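Local coordinates for protein Cbm77-rfpl (Ruminococcus flavefaciens, PDB 5FU5) that probably binds plant cell-wall polysaccharide as a carbohydrate-binding module of family 77 belonging to a cellulosomal enzyme, at residues A[59-70]-A[106-116]; A[10-18]-A[40-48]. All coordinates share one frame; numbering follows the deposited sequence.

Contact 1 (A[59-70]-A[106-116]); sequences PSAGKLTLVFAE and CNLFYMEYAAL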
loop_
_atom_site.group_PDB
_atom_site.type_symbol
_atom_site.label_atom_id
_atom_site.label_comp_id
_atom_site.label_asym_id
_atom_site.label_seq_id
_atom_site.Cartn_x
_atom_site.Cartn_y
_atom_site.Cartn_z
ATOM N N PRO A 59 -14.839 -2.501 0.313
ATOM C CA PRO A 59 -16.262 -2.649 0.604
ATOM C C PRO A 59 -17.173 -1.550 0.025
ATOM O O PRO A 59 -18.397 -1.727 -0.060
ATOM C CB PRO A 59 -16.301 -2.603 2.120
ATOM C CG PRO A 59 -15.110 -1.862 2.533
ATOM C CD PRO A 59 -14.072 -2.112 1.500
ATOM N N SER A 60 -16.523 -0.435 -0.374
ATOM C CA SER A 60 -17.139 0.653 -1.058
ATOM C C SER A 60 -16.051 1.425 -1.798
ATOM O O SER A 60 -14.868 1.191 -1.573
ATOM C CB SER A 60 -17.907 1.550 -0.098
ATOM O OG SER A 60 -17.059 2.039 0.931
ATOM N N ALA A 61 -16.480 2.350 -2.677
ATOM C CA ALA A 61 -15.505 3.169 -3.392
ATOM C C ALA A 61 -14.758 4.056 -2.390
ATOM O O ALA A 61 -15.236 4.347 -1.284
ATOM C CB ALA A 61 -16.186 4.023 -4.431
ATOM N N GLY A 62 -13.586 4.501 -2.779
ATOM C CA GLY A 62 -12.700 5.184 -1.873
ATOM C C GLY A 62 -11.320 5.393 -2.429
ATOM O O GLY A 62 -11.142 5.470 -3.638
ATOM N N LYS A 63 -10.329 5.486 -1.549
ATOM C CA LYS A 63 -9.002 5.899 -1.915
ATOM C C LYS A 63 -7.986 4.999 -1.275
ATOM O O LYS A 63 -8.013 4.802 -0.057
ATOM C CB LYS A 63 -8.734 7.352 -1.507
ATOM C CG LYS A 63 -7.349 7.860 -1.911
ATOM C CD LYS A 63 -7.079 9.305 -1.580
ATOM C CE LYS A 63 -6.961 9.567 -0.119
ATOM N NZ LYS A 63 -6.628 11.005 0.104
ATOM N N LEU A 64 -7.082 4.476 -2.071
ATOM C CA LEU A 64 -5.925 3.738 -1.624
ATOM C C LEU A 64 -4.696 4.656 -1.515
ATOM O O LEU A 64 -4.402 5.388 -2.464
ATOM C CB LEU A 64 -5.642 2.572 -2.579
ATOM C CG LEU A 64 -4.381 1.729 -2.292
ATOM C CD1 LEU A 64 -4.544 0.825 -1.065
ATOM C CD2 LEU A 64 -4.039 0.887 -3.510
ATOM N N THR A 65 -3.988 4.605 -0.372
ATOM C CA THR A 65 -2.733 5.281 -0.179
ATOM C C THR A 65 -1.641 4.293 0.118
ATOM O O THR A 65 -1.798 3.387 0.945
ATOM C CB THR A 65 -2.838 6.291 1.006
ATOM O OG1 THR A 65 -3.836 7.265 0.747
ATOM C CG2 THR A 65 -1.536 7.000 1.303
ATOM N N LEU A 66 -0.525 4.420 -0.588
ATOM C CA LEU A 66 0.658 3.538 -0.492
ATOM C C LEU A 66 1.867 4.396 -0.231
ATOM O O LEU A 66 2.091 5.367 -0.947
ATOM C CB LEU A 66 0.893 2.721 -1.766
ATOM C CG LEU A 66 -0.252 1.862 -2.213
ATOM C CD1 LEU A 66 0.113 1.293 -3.584
ATOM C CD2 LEU A 66 -0.564 0.769 -1.221
ATOM N N VAL A 67 2.639 4.083 0.817
ATOM C CA VAL A 67 3.770 4.930 1.242
ATOM C C VAL A 67 5.069 4.135 1.104
ATOM O O VAL A 67 5.188 3.027 1.686
ATOM C CB VAL A 67 3.608 5.394 2.701
ATOM C CG1 VAL A 67 4.796 6.247 3.155
ATOM C CG2 VAL A 67 2.260 6.079 2.932
ATOM N N PHE A 68 6.007 4.668 0.300
ATOM C CA PHE A 68 7.284 4.047 -0.018
ATOM C C PHE A 68 8.481 4.851 0.551
ATOM O O PHE A 68 8.329 6.031 0.925
ATOM C CB PHE A 68 7.441 3.937 -1.542
ATOM C CG PHE A 68 6.345 3.171 -2.210
ATOM C CD1 PHE A 68 5.121 3.792 -2.518
ATOM C CD2 PHE A 68 6.531 1.823 -2.565
ATOM C CE1 PHE A 68 4.135 3.099 -3.181
ATOM C CE2 PHE A 68 5.527 1.128 -3.240
ATOM C CZ PHE A 68 4.334 1.764 -3.534
ATOM N N ALA A 69 9.665 4.232 0.558
ATOM C CA ALA A 69 10.913 4.976 0.824
ATOM C C ALA A 69 11.262 5.956 -0.305
ATOM O O ALA A 69 11.823 7.034 -0.060
ATOM C CB ALA A 69 12.073 4.030 1.058
ATOM N N GLU A 70 10.968 5.520 -1.529
ATOM C CA GLU A 70 11.441 6.187 -2.744
ATOM C C GLU A 70 10.441 7.290 -3.171
ATOM O O GLU A 70 9.248 7.019 -3.346
ATOM C CB GLU A 70 11.578 5.124 -3.849
ATOM C CG GLU A 70 12.650 4.054 -3.581
ATOM C CD GLU A 70 12.202 2.869 -2.723
ATOM O OE1 GLU A 70 11.026 2.766 -2.367
ATOM O OE2 GLU A 70 13.059 2.017 -2.413
ATOM N N CYS A 106 11.107 -0.790 -5.825
ATOM C CA CYS A 106 10.876 0.115 -4.677
ATOM C C CYS A 106 10.349 -0.710 -3.494
ATOM O O CYS A 106 10.232 -1.944 -3.570
ATOM C CB CYS A 106 9.897 1.248 -4.999
ATOM S SG CYS A 106 8.304 0.664 -5.599
ATOM N N ASN A 107 10.076 -0.005 -2.402
ATOM C CA ASN A 107 9.888 -0.671 -1.095
ATOM C C ASN A 107 8.757 0.005 -0.306
ATOM O O ASN A 107 8.788 1.198 -0.067
ATOM C CB ASN A 107 11.225 -0.646 -0.335
ATOM C CG ASN A 107 12.272 -1.465 -1.058
ATOM O OD1 ASN A 107 12.184 -2.695 -1.105
ATOM N ND2 ASN A 107 13.191 -0.790 -1.719
ATOM N N LEU A 108 7.745 -0.807 0.020
ATOM C CA LEU A 108 6.466 -0.371 0.553
ATOM C C LEU A 108 6.429 -0.441 2.104
ATOM O O LEU A 108 6.671 -1.512 2.669
ATOM C CB LEU A 108 5.355 -1.230 -0.038
ATOM C CG LEU A 108 3.899 -0.942 0.407
ATOM C CD1 LEU A 108 3.477 0.477 0.039
ATOM C CD2 LEU A 108 2.948 -1.981 -0.111
ATOM N N PHE A 109 6.085 0.675 2.742
ATOM C CA PHE A 109 6.108 0.746 4.229
ATOM C C PHE A 109 4.762 0.849 4.930
ATOM O O PHE A 109 4.627 0.478 6.112
ATOM C CB PHE A 109 7.015 1.892 4.673
ATOM C CG PHE A 109 8.482 1.660 4.414
ATOM C CD1 PHE A 109 9.028 1.793 3.140
ATOM C CD2 PHE A 109 9.363 1.359 5.433
ATOM C CE1 PHE A 109 10.356 1.561 2.905
ATOM C CE2 PHE A 109 10.700 1.177 5.197
ATOM C CZ PHE A 109 11.219 1.277 3.940
ATOM N N TYR A 110 3.748 1.351 4.252
ATOM C CA TYR A 110 2.447 1.623 4.869
ATOM C C TYR A 110 1.388 1.640 3.796
ATOM O O TYR A 110 1.653 2.101 2.676
ATOM C CB TYR A 110 2.499 2.977 5.607
ATOM C CG TYR A 110 1.282 3.281 6.508
ATOM C CD1 TYR A 110 1.148 2.715 7.765
ATOM C CD2 TYR A 110 0.290 4.159 6.065
ATOM C CE1 TYR A 110 0.046 3.022 8.539
ATOM C CE2 TYR A 110 -0.818 4.454 6.809
ATOM C CZ TYR A 110 -0.935 3.916 8.042
ATOM O OH TYR A 110 -2.078 4.266 8.744
ATOM N N MET A 111 0.200 1.191 4.142
ATOM C CA MET A 111 -0.911 1.366 3.242
ATOM C C MET A 111 -2.221 1.540 3.962
ATOM O O MET A 111 -2.390 1.111 5.118
ATOM C CB MET A 111 -0.956 0.252 2.203
ATOM C CG MET A 111 -1.206 -1.127 2.716
ATOM S SD MET A 111 -1.187 -2.400 1.425
ATOM C CE MET A 111 -1.184 -3.701 2.635
ATOM N N GLU A 112 -3.118 2.286 3.305
ATOM C CA GLU A 112 -4.433 2.579 3.826
ATOM C C GLU A 112 -5.453 2.555 2.713
ATOM O O GLU A 112 -5.167 3.008 1.622
ATOM C CB GLU A 112 -4.472 3.958 4.502
ATOM C CG GLU A 112 -5.883 4.492 4.566
ATOM C CD GLU A 112 -6.081 5.641 5.488
ATOM O OE1 GLU A 112 -5.098 6.352 5.816
ATOM O OE2 GLU A 112 -7.252 5.794 5.871
ATOM N N TYR A 113 -6.634 2.029 3.010
ATOM C CA TYR A 113 -7.769 2.123 2.114
ATOM C C TYR A 113 -8.862 2.843 2.881
ATOM O O TYR A 113 -9.322 2.341 3.907
ATOM C CB TYR A 113 -8.268 0.753 1.598
ATOM C CG TYR A 113 -9.353 0.947 0.594
ATOM C CD1 TYR A 113 -9.048 1.515 -0.654
ATOM C CD2 TYR A 113 -10.688 0.725 0.894
ATOM C CE1 TYR A 113 -10.041 1.784 -1.575
ATOM C CE2 TYR A 113 -11.701 1.016 -0.031
ATOM C CZ TYR A 113 -11.333 1.521 -1.298
ATOM O OH TYR A 113 -12.299 1.819 -2.226
ATOM N N ALA A 114 -9.266 4.010 2.377
ATOM C CA ALA A 114 -10.330 4.848 2.966
ATOM C C ALA A 114 -11.580 4.619 2.164
ATOM O O ALA A 114 -11.669 5.087 1.039
ATOM C CB ALA A 114 -9.932 6.305 2.952
ATOM N N ALA A 115 -12.545 3.931 2.747
ATOM C CA ALA A 115 -13.779 3.533 2.105
ATOM C C ALA A 115 -14.864 4.527 2.436
ATOM O O ALA A 115 -15.088 4.834 3.612
ATOM C CB ALA A 115 -14.190 2.149 2.550
ATOM N N LEU A 116 -15.575 5.011 1.425
ATOM C CA LEU A 116 -16.670 5.965 1.619
ATOM C C LEU A 116 -17.918 5.330 2.184
ATOM O O LEU A 116 -18.198 4.169 1.960
ATOM C CB LEU A 116 -17.033 6.568 0.232
ATOM C CG LEU A 116 -15.966 7.447 -0.426
ATOM C CD1 LEU A 116 -16.348 7.819 -1.877
ATOM C CD2 LEU A 116 -15.727 8.703 0.367
#
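The carbonyl O of Val67 takes two backbone donors. Phe109 N lies 2.7 Å from Val67 O and Tyr110 N 3.4 Å from it, a weak bond. Two residues thus face one, a classic beta bulge that shifts the register by one between Val67 and Phe68. Before the bulge the ladder is regular, with hydrogen-bonded pairs Lys63-Ala114, Thr65-Glu112 and Val67-Tyr110.

Past the bulge, Glu70 closes one end of the ladder. Its chain bends at chi2 (85°), which turns the carboxylate back to the other strand. Glu70 OE1 takes Asn107 N, and Glu70 OE2 takes Asn107 ND2 at 2.9 Å. Both donors come on the syn sides but tilted out of the carboxylate plane, the backbone N more than ND2. The carboxylate and amide planes stand 39° apart. With an alanine in place of Glu70, Asn107 N and ND2 would probably lose these acceptors and the amide would be freer to turn.

Leu108 CD1 lies over one face of the Phe68 ring, 4.0 Å from its centroid, a CH-pi contact. Cys106 SG approaches the same ring obliquely. Leu66 lies alongside Met111, pointing the same way, on the side of the sheet that carries Phe68 and Leu108.

At the far end Tyr113 turns its ring away from its own N (chi1 -175°), which lets Tyr113 OH donate to Ser60 O at 2.7 Å, in the carbonyl plane. Ser60 OG gives a bond of 2.6 Å to a lone pair of Leu116 O. This is a long antiparallel strand pair with a classic bulge, in an all-beta carbohydrate-binding module.

Contact 2 (A[10-18]-A[40-48]); sequences HDFTANGTS and KTLTQCLKM
Thr13 OG1 receives two backbone N-H groups from the bend between strand residues 40-42 and 45-47. Gln44 N lies 3.0 Å from Thr13 OG1, and the bond is nearly straight, at 169°. Thr43 N lies 3.1 Å from Thr13 OG1 and its bond is more bent. The hydroxyl also donates to water 1, 2.7 Å from Thr13 OG1, and that water donates on to Gln44 O at 2.6 Å. One side chain thus satisfies two adjacent amides of the bend and reaches a third backbone group through water. The torsion sets this up: OG1 is anti to the carbonyl carbon of Thr13 (chi1 -57°), while CG2 points elsewhere and touches Thr43 OG1.

Asp11 stands at the N-cap of the short, weakly bonded helix 12-15. Asp11 OD1 accepts from Ala14 N at 3.1 Å, from above the carboxylate plane, and weakly from Thr13 N. The N-cap lies beside the residue that grips the bend. Leu42 CD2 packs against the same carboxylate, crossing it at an angle. After the helix, Gly16 has positive phi, and Gly16 O accepts from His10 NE2 at 2.6 Å. The acceptor lies in the imidazole plane, but NE2 comes from above the carbonyl plane.

The apolar part centres on Phe12. Leu46 CB sits over one face of its ring, toward the rim, 4.0 Å from the centroid, a CH-pi contact. The opposite face carries His10 CD2, 3.4 Å above the plane of the Phe12 ring and over its centre. The Phe12 ring is therefore held between a leucine and a histidine.

Ile24 of strand 23-29 touches His10, Phe12 and Leu46, and Met111 touches His10 and Phe12. The start of the helix thus packs against the bend in strand 40-47 and against Leu46, beside strands 23-29 and 107-116.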
loop_
_atom_site.group_PDB
_atom_site.type_symbol
_atom_site.label_atom_id
_atom_site.label_comp_id
_atom_site.label_asym_id
_atom_site.label_seq_id
_atom_site.Cartn_x
_atom_site.Cartn_y
_atom_site.Cartn_z
ATOM N N HIS A 10 -2.529 -0.896 7.119
ATOM C CA HIS A 10 -1.515 -1.897 7.357
ATOM C C HIS A 10 -0.159 -1.251 7.482
ATOM O O HIS A 10 0.325 -0.621 6.533
ATOM C CB HIS A 10 -1.462 -2.961 6.278
ATOM C CG HIS A 10 -0.551 -4.081 6.644
ATOM N ND1 HIS A 10 -0.865 -4.994 7.637
ATOM C CD2 HIS A 10 0.708 -4.362 6.256
ATOM C CE1 HIS A 10 0.166 -5.795 7.817
ATOM N NE2 HIS A 10 1.134 -5.436 7.004
ATOM N N ASP A 11 0.472 -1.464 8.658
ATOM C CA ASP A 11 1.779 -0.961 8.979
ATOM C C ASP A 11 2.720 -2.159 8.910
ATOM O O ASP A 11 2.596 -3.141 9.719
ATOM C CB ASP A 11 1.709 -0.334 10.390
ATOM C CG ASP A 11 3.015 0.116 10.943
ATOM O OD1 ASP A 11 4.082 -0.310 10.495
ATOM O OD2 ASP A 11 2.967 0.904 11.952
ATOM N N PHE A 12 3.621 -2.170 7.914
ATOM C CA PHE A 12 4.525 -3.291 7.748
ATOM C C PHE A 12 5.583 -3.474 8.832
ATOM O O PHE A 12 6.123 -4.565 8.970
ATOM C CB PHE A 12 5.204 -3.244 6.344
ATOM C CG PHE A 12 4.266 -3.586 5.219
ATOM C CD1 PHE A 12 4.008 -4.903 4.830
ATOM C CD2 PHE A 12 3.606 -2.564 4.552
ATOM C CE1 PHE A 12 3.117 -5.156 3.788
ATOM C CE2 PHE A 12 2.740 -2.841 3.537
ATOM C CZ PHE A 12 2.484 -4.131 3.157
ATOM N N THR A 13 5.893 -2.405 9.555
ATOM C CA THR A 13 6.798 -2.498 10.709
ATOM C C THR A 13 6.110 -3.172 11.895
ATOM O O THR A 13 6.643 -4.106 12.443
ATOM C CB THR A 13 7.365 -1.113 11.095
ATOM O OG1 THR A 13 8.054 -0.517 9.967
ATOM C CG2 THR A 13 8.336 -1.253 12.221
ATOM N N ALA A 14 4.906 -2.727 12.238
ATOM C CA ALA A 14 4.207 -3.280 13.401
ATOM C C ALA A 14 3.701 -4.691 13.176
ATOM O O ALA A 14 3.709 -5.488 14.105
ATOM C CB ALA A 14 3.053 -2.395 13.795
ATOM N N ASN A 15 3.271 -4.987 11.935
ATOM C CA ASN A 15 2.483 -6.183 11.674
ATOM C C ASN A 15 2.993 -7.055 10.536
ATOM O O ASN A 15 2.355 -8.038 10.172
ATOM C CB ASN A 15 1.002 -5.848 11.468
ATOM C CG ASN A 15 0.345 -5.278 12.729
ATOM O OD1 ASN A 15 -0.074 -4.126 12.767
ATOM N ND2 ASN A 15 0.305 -6.081 13.769
ATOM N N GLY A 16 4.144 -6.725 9.972
ATOM C CA GLY A 16 4.754 -7.644 8.985
ATOM C C GLY A 16 3.824 -7.851 7.809
ATOM O O GLY A 16 3.340 -6.868 7.222
ATOM N N THR A 17 3.554 -9.109 7.484
ATOM C CA THR A 17 2.598 -9.455 6.425
ATOM C C THR A 17 1.233 -9.896 6.937
ATOM O O THR A 17 0.411 -10.381 6.158
ATOM C CB THR A 17 3.181 -10.571 5.511
ATOM O OG1 THR A 17 3.389 -11.756 6.295
ATOM C CG2 THR A 17 4.455 -10.152 4.882
ATOM N N SER A 18 0.961 -9.714 8.236
ATOM C CA SER A 18 -0.288 -10.189 8.857
ATOM C C SER A 18 -1.427 -9.169 8.718
ATOM O O SER A 18 -1.321 -8.009 9.162
ATOM C CB SER A 18 -0.069 -10.479 10.365
ATOM O OG SER A 18 0.810 -11.530 10.541
ATOM N N LYS A 40 5.580 9.378 11.875
ATOM C CA LYS A 40 6.107 8.055 12.203
ATOM C C LYS A 40 7.291 7.784 11.282
ATOM O O LYS A 40 7.242 8.140 10.097
ATOM C CB LYS A 40 5.063 6.957 12.008
ATOM C CG LYS A 40 3.787 7.076 12.832
ATOM C CD LYS A 40 2.886 5.873 12.586
ATOM C CE LYS A 40 1.411 6.255 12.637
ATOM N NZ LYS A 40 0.546 5.070 12.848
ATOM N N THR A 41 8.352 7.193 11.830
ATOM C CA THR A 41 9.479 6.676 11.062
ATOM C C THR A 41 9.350 5.171 10.979
ATOM O O THR A 41 9.415 4.460 11.987
ATOM C CB THR A 41 10.840 7.116 11.612
ATOM O OG1 THR A 41 10.921 8.553 11.539
ATOM C CG2 THR A 41 12.003 6.493 10.801
ATOM N N LEU A 42 9.140 4.673 9.762
ATOM C CA LEU A 42 8.886 3.291 9.474
ATOM C C LEU A 42 10.137 2.635 8.909
ATOM O O LEU A 42 10.862 3.244 8.115
ATOM C CB LEU A 42 7.692 3.176 8.505
ATOM C CG LEU A 42 6.392 3.814 9.012
ATOM C CD1 LEU A 42 5.368 3.883 7.906
ATOM C CD2 LEU A 42 5.828 3.049 10.194
ATOM N N THR A 43 10.410 1.407 9.304
ATOM C CA THR A 43 11.717 0.767 9.035
ATOM C C THR A 43 11.695 -0.596 8.372
ATOM O O THR A 43 12.732 -1.021 7.833
ATOM C CB THR A 43 12.500 0.602 10.365
ATOM O OG1 THR A 43 11.705 -0.143 11.286
ATOM C CG2 THR A 43 12.844 2.020 10.936
ATOM N N GLN A 44 10.563 -1.315 8.442
ATOM C CA GLN A 44 10.447 -2.628 7.830
ATOM C C GLN A 44 9.447 -2.527 6.696
ATOM O O GLN A 44 8.301 -2.122 6.894
ATOM C CB GLN A 44 10.024 -3.709 8.827
ATOM C CG GLN A 44 9.839 -5.064 8.198
ATOM C CD GLN A 44 9.462 -6.095 9.221
ATOM O OE1 GLN A 44 8.317 -6.098 9.749
ATOM N NE2 GLN A 44 10.369 -6.967 9.496
ATOM N N CYS A 45 9.898 -2.904 5.479
ATOM C CA CYS A 45 9.053 -2.797 4.289
ATOM C C CYS A 45 8.733 -4.150 3.689
ATOM O O CYS A 45 9.398 -5.145 3.983
ATOM C CB CYS A 45 9.802 -1.955 3.273
ATOM S SG CYS A 45 11.392 -2.615 2.725
ATOM N N LEU A 46 7.737 -4.128 2.793
ATOM C CA LEU A 46 7.504 -5.181 1.824
ATOM C C LEU A 46 8.302 -4.774 0.557
ATOM O O LEU A 46 8.101 -3.682 0.020
ATOM C CB LEU A 46 6.029 -5.299 1.530
ATOM C CG LEU A 46 5.604 -6.496 0.673
ATOM C CD1 LEU A 46 5.591 -7.740 1.554
ATOM C CD2 LEU A 46 4.243 -6.234 0.042
ATOM N N LYS A 47 9.223 -5.636 0.171
ATOM C CA LYS A 47 9.989 -5.420 -1.066
ATOM C C LYS A 47 9.028 -5.602 -2.238
ATOM O O LYS A 47 8.238 -6.544 -2.251
ATOM C CB LYS A 47 11.154 -6.395 -1.151
ATOM C CG LYS A 47 12.184 -6.255 -0.017
ATOM C CD LYS A 47 13.378 -7.200 -0.157
ATOM C CE LYS A 47 13.019 -8.636 0.067
ATOM N NZ LYS A 47 14.195 -9.564 0.091
ATOM N N MET A 48 9.076 -4.684 -3.216
ATOM C CA MET A 48 8.235 -4.861 -4.408
ATOM C C MET A 48 8.993 -5.707 -5.408
ATOM O O MET A 48 9.826 -5.201 -6.132
ATOM C CB MET A 48 7.770 -3.540 -4.981
ATOM C CG MET A 48 7.040 -2.675 -3.980
ATOM S SD MET A 48 5.325 -3.122 -3.623
ATOM C CE MET A 48 5.300 -4.862 -3.345
HETATM O O HOH W 1 6.853 -0.028 7.626
#

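In the fold
Contact 2 comes first along the chain and closes before contact 1 opens. Their centres are about 12 Å apart. The centre of contact 1 lies about 4 Å, and that of contact 2 about 10 Å, from the centre of the chain. Both belong to one antiparallel sheet. Strand 107-116, a segment of contact 1, is the neighbour in the sheet of both strands of contact 2, 4-11 and 40-47. It also pairs with 62-68 within contact 1. Probable backbone hydrogen bonds, Met111 O to His10 N and Leu108 O to Leu46 N, join the two directly. The C-terminal strand thereby ties early and middle parts of the chain into a single compact module.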